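Local coordinates for filamentation induced by cAMP protein Fic (Desulfovibrio alaskensis, PDB 4RGL) that belongs to the Fic/DOC family, with a helical Fic core and a C-terminal helix-turn-helix-like domain, its own function being not established, at residues Glu47-Thr52 / Leu208-Val213; Ile53-Ala58 / Val213-Arg218; Glu60-Thr65 / Pro82-Glu87; Phe92-Ala97 / Leu110-Leu115; Glu96-Trp101 / Gly193-Thr198. All coordinates share one frame; numbering follows the deposited sequence.

Overall arrangement
Contacts 1 and 2 follow one another along helix 42-59, with centres 9 Å apart, and dock it on the chain running from 208 into helix 214-219; Thr52 OG1 and Glu214 OE1 tie them together. Contact 3 fastens the turn after helix 42-59 to helix 82-95, whose far end forms contact 4. Contacts 4 and 5 lie 8 Å apart between centres and share Glu96 and Ala97; Trp101 and Trp196 pack on Ala112. Contacts 3 and 5, centres about 20 Å apart, are joined by a salt bridge from Glu60 to Arg194, the last arginine of the Fic signature. An unknown ligand, probably from the crystallisation liquor, lies beside Glu60 and Asn61.

Contact 1: Glu47-Thr52 / Leu208-Val213; sequences ENRIRT and LAYLPV
Pro212, the centre of an inverse gamma turn, lies against Asn48, Arg51 and Thr52 of helix 42-59 in the middle of the helical core. The one firm hydrogen bond across the contact runs from Arg49 NH2 to Ala209 O (3.1 Å, N-H...O angle 163°), the donor standing above the carbonyl plane. Arg49 sets CG anti to the backbone N (chi1 179°), and bends at chi2 and chi3 bring the guanidinium round to Ala209; its NH1 makes a salt bridge with Glu96, so two groups fix the guanidinium. The Arg49 guanidinium and the Tyr210 ring are nearly parallel (planes 1° apart), with Arg49 NH2 set obliquely 3.5 Å from Tyr210 CE1. Nearby, Asn48 ND2 is 2.9 Å from Tyr210 O. Van der Waals packing centres on the rigid proline ring: Pro212 CG is 3.6 Å from Asn48 OD1. It also lies over one face of the Arg51 guanidinium, toward its rim. Thr52 is compact enough for a close approach, and its OG1, hydrogen-bonded to Glu214, lies 3.5 Å from Pro212 CA.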
# COMPACT_ATOMS: atom_id res chain seq x y z
N GLU A 47 -5.06 -2.17 4.09
CA GLU A 47 -4.35 -1.25 4.99
C GLU A 47 -3.11 -0.70 4.31
O GLU A 47 -2.90 0.52 4.32
CB GLU A 47 -3.97 -1.95 6.31
CG GLU A 47 -5.15 -2.22 7.23
CD GLU A 47 -4.78 -2.90 8.54
OE1 GLU A 47 -3.58 -2.85 8.93
OE2 GLU A 47 -5.69 -3.46 9.19
N ASN A 48 -2.33 -1.58 3.67
CA ASN A 48 -1.12 -1.18 2.94
C ASN A 48 -1.47 -0.33 1.73
O ASN A 48 -0.85 0.71 1.52
CB ASN A 48 -0.34 -2.41 2.51
CG ASN A 48 0.34 -3.12 3.65
OD1 ASN A 48 0.50 -2.58 4.75
ND2 ASN A 48 0.84 -4.31 3.38
N ARG A 49 -2.48 -0.77 0.94
CA ARG A 49 -2.93 -0.03 -0.24
C ARG A 49 -3.39 1.39 0.16
O ARG A 49 -2.99 2.35 -0.50
CB ARG A 49 -4.07 -0.79 -0.95
CG ARG A 49 -4.64 -0.08 -2.20
CD ARG A 49 -3.56 0.25 -3.24
NE ARG A 49 -2.73 -0.91 -3.59
CZ ARG A 49 -3.06 -1.82 -4.51
NH1 ARG A 49 -4.25 -1.76 -5.10
NH2 ARG A 49 -2.25 -2.82 -4.78
N ILE A 50 -4.15 1.52 1.27
CA ILE A 50 -4.60 2.83 1.77
C ILE A 50 -3.38 3.70 2.15
O ILE A 50 -3.34 4.88 1.79
CB ILE A 50 -5.60 2.66 2.96
CG1 ILE A 50 -6.93 2.02 2.48
CG2 ILE A 50 -5.85 4.00 3.65
CD1 ILE A 50 -7.98 1.73 3.62
N ARG A 51 -2.35 3.09 2.81
CA ARG A 51 -1.11 3.79 3.17
C ARG A 51 -0.38 4.29 1.92
O ARG A 51 0.08 5.43 1.89
CB ARG A 51 -0.18 2.88 3.99
CG ARG A 51 -0.67 2.63 5.42
CD ARG A 51 0.28 1.73 6.17
NE ARG A 51 1.60 2.34 6.33
CZ ARG A 51 2.69 1.66 6.68
NH1 ARG A 51 2.63 0.35 6.85
NH2 ARG A 51 3.85 2.29 6.81
N THR A 52 -0.29 3.43 0.87
CA THR A 52 0.33 3.79 -0.41
C THR A 52 -0.40 5.02 -1.03
O THR A 52 0.25 5.99 -1.42
CB THR A 52 0.29 2.58 -1.37
OG1 THR A 52 1.21 1.59 -0.91
CG2 THR A 52 0.62 2.96 -2.82
N LEU A 208 4.58 -7.27 -4.02
CA LEU A 208 5.17 -5.93 -3.91
C LEU A 208 4.14 -4.83 -4.26
O LEU A 208 4.38 -3.65 -3.96
CB LEU A 208 6.40 -5.81 -4.82
CG LEU A 208 7.59 -6.70 -4.44
CD1 LEU A 208 8.62 -6.70 -5.52
CD2 LEU A 208 8.21 -6.26 -3.11
N ALA A 209 2.97 -5.22 -4.82
CA ALA A 209 1.89 -4.26 -5.09
C ALA A 209 1.30 -3.74 -3.78
O ALA A 209 0.66 -2.68 -3.76
CB ALA A 209 0.80 -4.92 -5.93
N TYR A 210 1.55 -4.47 -2.67
CA TYR A 210 1.05 -4.09 -1.35
C TYR A 210 2.21 -3.65 -0.43
O TYR A 210 2.07 -3.68 0.79
CB TYR A 210 0.25 -5.24 -0.73
CG TYR A 210 -0.86 -5.74 -1.63
CD1 TYR A 210 -2.06 -5.04 -1.76
CD2 TYR A 210 -0.67 -6.87 -2.43
CE1 TYR A 210 -3.05 -5.46 -2.64
CE2 TYR A 210 -1.67 -7.31 -3.31
CZ TYR A 210 -2.86 -6.60 -3.41
OH TYR A 210 -3.84 -7.03 -4.27
N LEU A 211 3.33 -3.21 -1.02
CA LEU A 211 4.47 -2.68 -0.27
C LEU A 211 4.35 -1.14 -0.13
O LEU A 211 4.44 -0.42 -1.13
CB LEU A 211 5.79 -3.07 -0.96
CG LEU A 211 7.08 -2.64 -0.25
CD1 LEU A 211 7.21 -3.30 1.10
CD2 LEU A 211 8.30 -2.96 -1.10
N PRO A 212 4.06 -0.62 1.09
CA PRO A 212 3.82 0.83 1.22
C PRO A 212 5.13 1.64 1.31
O PRO A 212 5.31 2.42 2.25
CB PRO A 212 3.00 0.94 2.53
CG PRO A 212 2.87 -0.48 3.06
CD PRO A 212 3.87 -1.32 2.37
N VAL A 213 5.99 1.52 0.27
CA VAL A 213 7.28 2.23 0.21
C VAL A 213 7.05 3.77 0.16
O VAL A 213 7.94 4.54 0.54
CB VAL A 213 8.14 1.75 -1.00
CG1 VAL A 213 7.44 2.01 -2.32
CG2 VAL A 213 9.53 2.39 -0.98

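Contact 2: Ile53-Ala58 / Val213-Arg218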
# COMPACT_ATOMS: atom_id res chain seq x y z
N ILE A 53 -1.73 4.96 -1.10
CA ILE A 53 -2.53 6.02 -1.70
C ILE A 53 -2.40 7.32 -0.90
O ILE A 53 -2.06 8.36 -1.47
CB ILE A 53 -4.02 5.57 -1.82
CG1 ILE A 53 -4.15 4.39 -2.83
CG2 ILE A 53 -4.92 6.74 -2.22
CD1 ILE A 53 -5.42 3.61 -2.72
N GLN A 54 -2.61 7.25 0.43
CA GLN A 54 -2.55 8.43 1.28
C GLN A 54 -1.17 9.11 1.17
O GLN A 54 -1.11 10.31 0.95
CB GLN A 54 -2.84 8.06 2.75
CG GLN A 54 -2.97 9.27 3.69
CD GLN A 54 -1.64 9.87 4.05
OE1 GLN A 54 -0.67 9.16 4.34
NE2 GLN A 54 -1.58 11.18 4.12
N ALA A 55 -0.08 8.33 1.27
CA ALA A 55 1.27 8.88 1.21
C ALA A 55 1.58 9.45 -0.18
O ALA A 55 2.06 10.58 -0.28
CB ALA A 55 2.30 7.82 1.58
N SER A 56 1.27 8.69 -1.26
CA SER A 56 1.51 9.15 -2.65
C SER A 56 0.80 10.49 -2.91
O SER A 56 1.41 11.40 -3.48
CB SER A 56 1.05 8.10 -3.65
OG SER A 56 1.32 8.49 -4.99
N LEU A 57 -0.45 10.63 -2.42
CA LEU A 57 -1.22 11.87 -2.57
C LEU A 57 -0.70 12.96 -1.62
O LEU A 57 -0.69 14.13 -1.98
CB LEU A 57 -2.72 11.62 -2.33
CG LEU A 57 -3.46 10.83 -3.43
CD1 LEU A 57 -4.83 10.44 -2.97
CD2 LEU A 57 -3.57 11.63 -4.69
N ALA A 58 -0.24 12.56 -0.41
CA ALA A 58 0.30 13.52 0.58
C ALA A 58 1.54 14.21 0.04
O ALA A 58 1.75 15.40 0.30
CB ALA A 58 0.62 12.81 1.88
N VAL A 213 5.99 1.52 0.27
CA VAL A 213 7.28 2.23 0.21
C VAL A 213 7.05 3.77 0.16
O VAL A 213 7.94 4.54 0.54
CB VAL A 213 8.14 1.75 -1.00
CG1 VAL A 213 7.44 2.01 -2.32
CG2 VAL A 213 9.53 2.39 -0.98
N GLU A 214 5.83 4.20 -0.24
CA GLU A 214 5.50 5.62 -0.39
C GLU A 214 5.52 6.34 0.98
O GLU A 214 5.82 7.53 1.03
CB GLU A 214 4.13 5.78 -1.06
CG GLU A 214 4.07 5.24 -2.49
CD GLU A 214 3.97 3.73 -2.62
OE1 GLU A 214 3.66 3.06 -1.61
OE2 GLU A 214 4.12 3.22 -3.75
N THR A 215 5.26 5.60 2.09
CA THR A 215 5.33 6.17 3.45
C THR A 215 6.78 6.58 3.79
O THR A 215 7.00 7.55 4.50
CB THR A 215 4.79 5.18 4.49
OG1 THR A 215 5.61 4.01 4.50
CG2 THR A 215 3.34 4.81 4.24
N VAL A 216 7.78 5.83 3.25
CA VAL A 216 9.20 6.14 3.45
C VAL A 216 9.58 7.37 2.60
O VAL A 216 10.23 8.29 3.10
CB VAL A 216 10.10 4.91 3.12
CG1 VAL A 216 11.58 5.25 3.31
CG2 VAL A 216 9.72 3.70 3.95
N ILE A 217 9.12 7.39 1.33
CA ILE A 217 9.40 8.50 0.41
C ILE A 217 8.77 9.80 0.93
O ILE A 217 9.35 10.87 0.77
CB ILE A 217 8.89 8.16 -1.02
CG1 ILE A 217 9.47 6.81 -1.50
CG2 ILE A 217 9.20 9.29 -2.01
CD1 ILE A 217 8.75 6.21 -2.73
N ARG A 218 7.58 9.70 1.58
CA ARG A 218 6.89 10.86 2.16
C ARG A 218 7.67 11.42 3.37
O ARG A 218 7.76 12.64 3.53
CB ARG A 218 5.46 10.47 2.58
CG ARG A 218 4.66 11.62 3.20
CD ARG A 218 3.47 11.09 3.97
NE ARG A 218 3.89 10.24 5.09
CZ ARG A 218 3.12 9.33 5.66
NH1 ARG A 218 1.89 9.10 5.20
NH2 ARG A 218 3.58 8.60 6.67
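Ala55 and Thr215 mark the closest backbone approach, 5.4 Å between CA atoms, where helices 53-58 and 214-218 run roughly parallel at 31° with their axes 8.3 Å apart. Such nearness asks for a small residue, and Ala55 supplies it: its CB points at the opposing helix and rests 3.6 Å from Glu214 O and 3.8 Å from Glu214 CB, with Thr215 CG2 alongside at 4.1 Å. Ala58, a turn later, offers its CB to the aliphatic part of Arg218, meeting CD at 3.9 Å. Arg218 crosses Gln54 at about a right angle. Its NH1 comes close to Gln54 OE1 at the guanidinium edge, but the angle is too poor for a hydrogen bond; Gln54 NE2 is held instead by Leu64 O. Glu214 starts toward helix 42-59, then turns off at chi2 (77°), which carries CD away from Ala55, and its OE1 is hydrogen-bonded to Thr52. Ser56 lies beside the CB and CG of Glu214, and its OG is hydrogen-bonded to Arg194 NH1. Ser56 and Glu60, four residues on and followed by Asn61, fit the (S/T)xxxE(G/N) pattern of the inhibitory helix of Fic proteins, and Glu60 forms a salt bridge with Arg194, consistent with helix 42-59 being such a helix, here packed on helix 214-219.

Contact 3: Glu60-Thr65 / Pro82-Glu87; sequences ENNTLT and PREIQE
A Schellman motif ends helix 42-59 here, and an Asx turn follows it, placing Asn62 and Thr63 against Glu84 near the start of helix 82-95. Asn61, with positive phi, is the C-prime residue, a place asparagine tolerates well. In the Asx turn, Asn62 OD1 accepts from Leu64 N at 3.0 Å, which fixes the amide while its ND2 reaches across: Glu87 OE1 is met at 3.1 Å from above the carboxylate plane, and Glu84 O takes a weak bond at 3.5 Å. The Asn62 amide also lies stacked on the Glu84 carboxylate, the planes 15° apart. Glu84, extended beyond CG, reaches across to the loop with both oxygens in use. Thr63 N gives a nearly straight bond to OE2 (2.9 Å, 176°), and Thr63 OG1 donates to the syn lone pair of OE1 at 2.7 Å. Leu64 adds an apolar edge, its CD1 lying 4.4 Å from Ile85 CG1. Glu60 OE1 and Asn61 ND2 are hydrogen-bonded to an unknown ligand, probably from the crystallisation liquor. Two donors from one residue grip Glu84, a pattern that would favour its charged form and ties the loop firmly to the helix.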
# COMPACT_ATOMS: atom_id res chain seq x y z
N GLU A 60 2.06 15.05 -2.99
CA GLU A 60 1.61 16.07 -3.93
C GLU A 60 0.64 17.06 -3.22
O GLU A 60 -0.26 17.62 -3.86
CB GLU A 60 0.95 15.43 -5.16
CG GLU A 60 1.87 14.45 -5.90
CD GLU A 60 3.18 15.03 -6.42
OE1 GLU A 60 3.28 16.27 -6.59
OE2 GLU A 60 4.10 14.22 -6.73
N ASN A 61 0.87 17.29 -1.91
CA ASN A 61 0.22 18.34 -1.12
C ASN A 61 -1.30 18.08 -0.90
O ASN A 61 -2.05 19.02 -0.65
CB ASN A 61 0.43 19.72 -1.77
CG ASN A 61 1.89 20.08 -1.94
OD1 ASN A 61 2.75 19.76 -1.10
ND2 ASN A 61 2.20 20.80 -3.01
N ASN A 62 -1.71 16.79 -0.85
CA ASN A 62 -3.09 16.46 -0.46
C ASN A 62 -3.17 16.43 1.07
O ASN A 62 -2.37 15.75 1.72
CB ASN A 62 -3.52 15.11 -1.07
CG ASN A 62 -4.99 14.79 -0.88
OD1 ASN A 62 -5.49 14.72 0.25
ND2 ASN A 62 -5.66 14.45 -1.96
N THR A 63 -4.04 17.26 1.65
CA THR A 63 -4.06 17.51 3.09
C THR A 63 -4.86 16.42 3.89
O THR A 63 -4.91 16.49 5.12
CB THR A 63 -4.64 18.90 3.38
OG1 THR A 63 -6.01 18.92 2.99
CG2 THR A 63 -3.86 20.01 2.68
N LEU A 64 -5.47 15.44 3.19
CA LEU A 64 -6.24 14.39 3.87
C LEU A 64 -5.32 13.48 4.70
O LEU A 64 -4.21 13.16 4.27
CB LEU A 64 -7.04 13.55 2.87
CG LEU A 64 -8.21 14.27 2.19
CD1 LEU A 64 -8.74 13.48 1.04
CD2 LEU A 64 -9.32 14.57 3.19
N THR A 65 -5.79 13.10 5.91
CA THR A 65 -5.03 12.22 6.81
C THR A 65 -5.24 10.76 6.43
O THR A 65 -6.13 10.46 5.64
CB THR A 65 -5.44 12.47 8.29
OG1 THR A 65 -6.78 11.99 8.49
CG2 THR A 65 -5.34 13.95 8.68
N PRO A 82 -13.92 18.48 -1.75
CA PRO A 82 -14.40 17.46 -2.71
C PRO A 82 -13.33 17.04 -3.73
O PRO A 82 -13.32 15.89 -4.16
CB PRO A 82 -15.59 18.15 -3.39
CG PRO A 82 -15.40 19.61 -3.12
CD PRO A 82 -14.74 19.70 -1.80
N ARG A 83 -12.44 17.97 -4.10
CA ARG A 83 -11.37 17.69 -5.07
C ARG A 83 -10.34 16.71 -4.48
O ARG A 83 -9.91 15.79 -5.17
CB ARG A 83 -10.68 18.99 -5.50
CG ARG A 83 -9.86 18.87 -6.75
CD ARG A 83 -9.45 20.23 -7.26
NE ARG A 83 -8.86 20.16 -8.59
CZ ARG A 83 -9.56 20.21 -9.72
NH1 ARG A 83 -10.88 20.31 -9.68
NH2 ARG A 83 -8.95 20.14 -10.89
N GLU A 84 -9.99 16.88 -3.18
CA GLU A 84 -9.06 15.98 -2.50
C GLU A 84 -9.68 14.60 -2.31
O GLU A 84 -8.98 13.60 -2.42
CB GLU A 84 -8.62 16.56 -1.15
CG GLU A 84 -7.62 17.69 -1.26
CD GLU A 84 -7.01 18.11 0.06
OE1 GLU A 84 -7.62 17.84 1.12
OE2 GLU A 84 -5.92 18.73 0.04
N ILE A 85 -10.98 14.55 -2.00
CA ILE A 85 -11.69 13.29 -1.79
C ILE A 85 -11.80 12.52 -3.14
O ILE A 85 -11.63 11.30 -3.16
CB ILE A 85 -13.10 13.54 -1.15
CG1 ILE A 85 -12.96 14.29 0.21
CG2 ILE A 85 -13.86 12.23 -0.98
CD1 ILE A 85 -14.30 14.77 0.83
N GLN A 86 -11.99 13.25 -4.27
CA GLN A 86 -12.06 12.62 -5.58
C GLN A 86 -10.69 12.14 -6.03
O GLN A 86 -10.61 11.15 -6.76
CB GLN A 86 -12.64 13.55 -6.63
CG GLN A 86 -14.11 13.24 -6.94
CD GLN A 86 -14.32 11.80 -7.39
OE1 GLN A 86 -15.17 11.08 -6.86
NE2 GLN A 86 -13.53 11.35 -8.35
N GLU A 87 -9.61 12.81 -5.59
CA GLU A 87 -8.25 12.34 -5.87
C GLU A 87 -8.06 10.95 -5.28
O GLU A 87 -7.54 10.06 -5.95
CB GLU A 87 -7.19 13.31 -5.32
CG GLU A 87 -7.07 14.61 -6.11
CD GLU A 87 -5.89 15.48 -5.72
OE1 GLU A 87 -5.04 15.02 -4.93
OE2 GLU A 87 -5.78 16.61 -6.26

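Contact 4: Phe92-Ala97 / Leu110-Leu115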
# COMPACT_ATOMS: atom_id res chain seq x y z
N PHE A 92 -7.61 5.11 -5.69
CA PHE A 92 -8.02 3.76 -5.30
C PHE A 92 -8.50 2.97 -6.52
O PHE A 92 -8.14 1.80 -6.68
CB PHE A 92 -9.12 3.80 -4.22
CG PHE A 92 -9.70 2.44 -3.90
CD1 PHE A 92 -8.98 1.52 -3.14
CD2 PHE A 92 -10.95 2.06 -4.38
CE1 PHE A 92 -9.49 0.25 -2.87
CE2 PHE A 92 -11.46 0.79 -4.11
CZ PHE A 92 -10.74 -0.10 -3.35
N ALA A 93 -9.28 3.60 -7.39
CA ALA A 93 -9.78 2.97 -8.60
C ALA A 93 -8.63 2.59 -9.55
O ALA A 93 -8.67 1.52 -10.17
CB ALA A 93 -10.75 3.90 -9.31
N THR A 94 -7.58 3.44 -9.61
CA THR A 94 -6.45 3.24 -10.51
C THR A 94 -5.57 2.06 -10.05
O THR A 94 -5.24 1.19 -10.86
CB THR A 94 -5.62 4.54 -10.61
OG1 THR A 94 -6.50 5.63 -10.86
CG2 THR A 94 -4.55 4.47 -11.69
N TYR A 95 -5.21 2.02 -8.74
CA TYR A 95 -4.35 0.95 -8.21
C TYR A 95 -5.05 -0.43 -8.27
O TYR A 95 -4.38 -1.44 -8.44
CB TYR A 95 -3.93 1.25 -6.76
CG TYR A 95 -2.75 2.20 -6.66
CD1 TYR A 95 -2.94 3.58 -6.68
CD2 TYR A 95 -1.45 1.73 -6.50
CE1 TYR A 95 -1.86 4.47 -6.59
CE2 TYR A 95 -0.37 2.60 -6.38
CZ TYR A 95 -0.58 3.97 -6.45
OH TYR A 95 0.49 4.83 -6.36
N GLU A 96 -6.39 -0.45 -8.16
CA GLU A 96 -7.13 -1.72 -8.20
C GLU A 96 -7.17 -2.30 -9.63
O GLU A 96 -7.50 -3.47 -9.81
CB GLU A 96 -8.57 -1.54 -7.66
CG GLU A 96 -8.63 -1.23 -6.17
CD GLU A 96 -7.96 -2.25 -5.27
OE1 GLU A 96 -8.32 -3.45 -5.34
OE2 GLU A 96 -7.12 -1.84 -4.43
N ALA A 97 -6.77 -1.50 -10.64
CA ALA A 97 -6.81 -1.94 -12.04
C ALA A 97 -5.39 -2.29 -12.58
O ALA A 97 -5.22 -2.45 -13.80
CB ALA A 97 -7.44 -0.85 -12.90
N LEU A 110 -1.57 5.18 -20.55
CA LEU A 110 -2.57 6.21 -20.79
C LEU A 110 -3.89 5.85 -20.11
O LEU A 110 -4.51 6.71 -19.48
CB LEU A 110 -2.79 6.40 -22.30
CG LEU A 110 -1.52 6.78 -23.11
CD1 LEU A 110 -1.81 6.83 -24.57
CD2 LEU A 110 -0.92 8.10 -22.62
N ALA A 111 -4.28 4.56 -20.16
CA ALA A 111 -5.49 4.08 -19.48
C ALA A 111 -5.42 4.34 -17.95
O ALA A 111 -6.43 4.70 -17.34
CB ALA A 111 -5.69 2.59 -19.76
N ALA A 112 -4.21 4.19 -17.37
CA ALA A 112 -3.99 4.45 -15.95
C ALA A 112 -4.14 5.93 -15.63
O ALA A 112 -4.79 6.29 -14.64
CB ALA A 112 -2.61 3.96 -15.54
N HIS A 113 -3.54 6.80 -16.47
CA HIS A 113 -3.62 8.25 -16.28
C HIS A 113 -5.08 8.74 -16.37
O HIS A 113 -5.48 9.62 -15.60
CB HIS A 113 -2.75 8.98 -17.30
CG HIS A 113 -2.73 10.46 -17.13
ND1 HIS A 113 -3.47 11.29 -17.94
CD2 HIS A 113 -2.12 11.21 -16.18
CE1 HIS A 113 -3.26 12.52 -17.49
NE2 HIS A 113 -2.45 12.51 -16.43
N GLU A 114 -5.88 8.10 -17.26
CA GLU A 114 -7.31 8.39 -17.40
C GLU A 114 -8.06 8.11 -16.08
O GLU A 114 -8.76 8.99 -15.58
CB GLU A 114 -7.92 7.57 -18.57
CG GLU A 114 -9.42 7.26 -18.43
CD GLU A 114 -10.35 8.46 -18.31
OE1 GLU A 114 -9.95 9.58 -18.69
OE2 GLU A 114 -11.49 8.26 -17.84
N LEU A 115 -7.87 6.91 -15.50
CA LEU A 115 -8.55 6.54 -14.25
C LEU A 115 -8.14 7.44 -13.11
O LEU A 115 -8.96 7.76 -12.25
CB LEU A 115 -8.25 5.08 -13.89
CG LEU A 115 -8.94 4.04 -14.73
CD1 LEU A 115 -8.38 2.66 -14.44
CD2 LEU A 115 -10.43 4.05 -14.48
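Thr94 and Leu115 meet in a close, mainly van der Waals contact between the C-terminal part of helix 82-95 and helix 106-117, with no hydrogen bond across it. Their CA atoms are 5.4 Å apart, an approach that the short branched side chain of Thr94 allows. Its two branches divide the work. OG1 lies anti to the carbonyl carbon (chi1 -49°), is 3.5 Å from Leu115 CB and 3.3 Å from Leu115 C, and has its hydrogen-bonding partner within its own helix, Asn90 O; a buried hydroxyl is thereby satisfied without help from the opposing helix. CG2 faces the turn before Leu115, touching Ala112 O at 3.5 Å and lying 4.3 Å from Ala112 CB; alanine's small side chain suits this close approach of the threonine methyl to the helix backbone. Leu115 points toward helix 82-95 and spreads over its end: CD1 packs on Ala97 CB at 3.9 Å and comes within 4.4 Å of Ala93 O. On a different side of helix 106-117, His113 stacks on Phe185 and is hydrogen-bonded to Gly125 N and Asp187 O. The indole of Trp101, from the loop joining the two helices, touches Thr94, Ala112 and Leu115; Leu195 of helix 189-202 packs on Thr94, and Met192 and Trp196 of that same helix pack on Ala112.

Contact 5: Glu96-Trp101 / Gly193-Thr198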
# COMPACT_ATOMS: atom_id res chain seq x y z
N GLU A 96 -6.39 -0.45 -8.16
CA GLU A 96 -7.13 -1.72 -8.20
C GLU A 96 -7.17 -2.30 -9.63
O GLU A 96 -7.50 -3.47 -9.81
CB GLU A 96 -8.57 -1.54 -7.66
CG GLU A 96 -8.63 -1.23 -6.17
CD GLU A 96 -7.96 -2.25 -5.27
OE1 GLU A 96 -8.32 -3.45 -5.34
OE2 GLU A 96 -7.12 -1.84 -4.43
N ALA A 97 -6.77 -1.50 -10.64
CA ALA A 97 -6.81 -1.94 -12.04
C ALA A 97 -5.39 -2.29 -12.58
O ALA A 97 -5.22 -2.45 -13.80
CB ALA A 97 -7.44 -0.85 -12.90
N MSE A 98 -4.41 -2.50 -11.68
CA MSE A 98 -3.02 -2.80 -12.09
C MSE A 98 -2.91 -4.16 -12.76
O MSE A 98 -2.03 -4.35 -13.60
CB MSE A 98 -2.08 -2.75 -10.89
CG MSE A 98 -1.93 -1.37 -10.30
SE MSE A 98 -0.54 -1.29 -8.97
CE MSE A 98 0.80 -1.25 -10.00
N GLU A 99 -3.79 -5.12 -12.37
CA GLU A 99 -3.77 -6.48 -12.93
C GLU A 99 -3.89 -6.44 -14.47
O GLU A 99 -3.30 -7.28 -15.15
CB GLU A 99 -4.92 -7.32 -12.32
CG GLU A 99 -4.87 -8.81 -12.70
CD GLU A 99 -3.71 -9.60 -12.09
OE1 GLU A 99 -3.55 -9.55 -10.85
OE2 GLU A 99 -3.06 -10.36 -12.85
N ASP A 100 -4.59 -5.42 -15.01
CA ASP A 100 -4.84 -5.30 -16.46
C ASP A 100 -3.60 -4.81 -17.24
O ASP A 100 -3.56 -4.98 -18.47
CB ASP A 100 -6.01 -4.31 -16.71
CG ASP A 100 -7.31 -4.65 -15.99
OD1 ASP A 100 -7.51 -5.85 -15.66
OD2 ASP A 100 -8.15 -3.73 -15.83
N TRP A 101 -2.65 -4.13 -16.56
CA TRP A 101 -1.61 -3.39 -17.27
C TRP A 101 -0.25 -4.09 -17.29
O TRP A 101 0.19 -4.68 -16.30
CB TRP A 101 -1.44 -2.00 -16.68
CG TRP A 101 -2.72 -1.23 -16.57
CD1 TRP A 101 -3.69 -1.12 -17.52
CD2 TRP A 101 -3.10 -0.35 -15.51
NE1 TRP A 101 -4.71 -0.32 -17.06
CE2 TRP A 101 -4.36 0.19 -15.84
CE3 TRP A 101 -2.50 0.02 -14.29
CZ2 TRP A 101 -5.04 1.07 -15.00
CZ3 TRP A 101 -3.19 0.88 -13.45
CH2 TRP A 101 -4.44 1.40 -13.81
N GLY A 193 4.44 8.27 -11.58
CA GLY A 193 5.78 7.74 -11.37
C GLY A 193 5.79 6.63 -10.34
O GLY A 193 6.26 5.52 -10.62
N ARG A 194 5.19 6.90 -9.15
CA ARG A 194 5.10 5.92 -8.06
C ARG A 194 4.22 4.75 -8.44
O ARG A 194 4.51 3.60 -8.07
CB ARG A 194 4.58 6.58 -6.79
CG ARG A 194 5.47 7.70 -6.33
CD ARG A 194 4.90 8.45 -5.17
NE ARG A 194 5.43 9.81 -5.15
CZ ARG A 194 4.75 10.86 -5.57
NH1 ARG A 194 3.47 10.75 -5.88
NH2 ARG A 194 5.31 12.06 -5.58
N LEU A 195 3.14 5.01 -9.22
CA LEU A 195 2.24 3.96 -9.67
C LEU A 195 2.97 2.99 -10.57
O LEU A 195 2.89 1.77 -10.37
CB LEU A 195 1.03 4.56 -10.40
CG LEU A 195 0.08 3.52 -11.06
CD1 LEU A 195 -0.65 2.68 -10.01
CD2 LEU A 195 -0.91 4.21 -11.96
N TRP A 196 3.70 3.51 -11.57
CA TRP A 196 4.35 2.66 -12.56
C TRP A 196 5.54 1.91 -11.95
O TRP A 196 5.79 0.77 -12.32
CB TRP A 196 4.77 3.46 -13.79
CG TRP A 196 4.27 2.88 -15.07
CD1 TRP A 196 5.02 2.34 -16.08
CD2 TRP A 196 2.90 2.56 -15.39
NE1 TRP A 196 4.20 1.84 -17.06
CE2 TRP A 196 2.90 1.92 -16.64
CE3 TRP A 196 1.67 2.80 -14.74
CZ2 TRP A 196 1.72 1.52 -17.27
CZ3 TRP A 196 0.51 2.37 -15.34
CH2 TRP A 196 0.53 1.75 -16.60
N GLN A 197 6.20 2.50 -10.93
CA GLN A 197 7.25 1.78 -10.22
C GLN A 197 6.65 0.56 -9.50
O GLN A 197 7.19 -0.54 -9.61
CB GLN A 197 7.98 2.69 -9.23
CG GLN A 197 9.04 1.95 -8.42
CD GLN A 197 9.78 2.84 -7.48
OE1 GLN A 197 10.43 3.80 -7.89
NE2 GLN A 197 9.85 2.42 -6.23
N THR A 198 5.48 0.73 -8.85
CA THR A 198 4.75 -0.36 -8.21
C THR A 198 4.34 -1.42 -9.26
O THR A 198 4.37 -2.62 -8.97
CB THR A 198 3.52 0.18 -7.45
OG1 THR A 198 3.93 1.22 -6.56
CG2 THR A 198 2.79 -0.90 -6.68
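Selenomethionine Met98 sets its CG anti to the carbonyl carbon (chi1 -66°) and bends at chi3 (78°), which swings CE onto the backbone of helix 189-202. There CE lies 3.6 Å from Thr198 C and 3.7 Å from Leu195 O, while SE passes Leu195 CD1 at 4.1 Å, the two chains sliding past each other in opposite directions. Methionine, whose place selenomethionine takes here, has the long, flexible chain this loop-to-helix contact needs. Thr198 shows Met98 its methyl, CG2 being 3.9 Å from CE; its hydroxyl is tied back to Arg194 O within the helix. Trp101 adds breadth: CZ3 approaches Leu195 CD2, and CE3 lies 4.0 Å from Trp196 CZ3 in an oblique aromatic pair with planes at 31°. Trp196 NE1 is hydrogen-bonded to Ala103 O, anchoring that indole to the same loop. Helix 189-202 begins within the closing GNGRxxR part of the Fic family signature, in which Arg194 is the last arginine, so the contact packs the motif-bearing helix against the loop before helix 106-117.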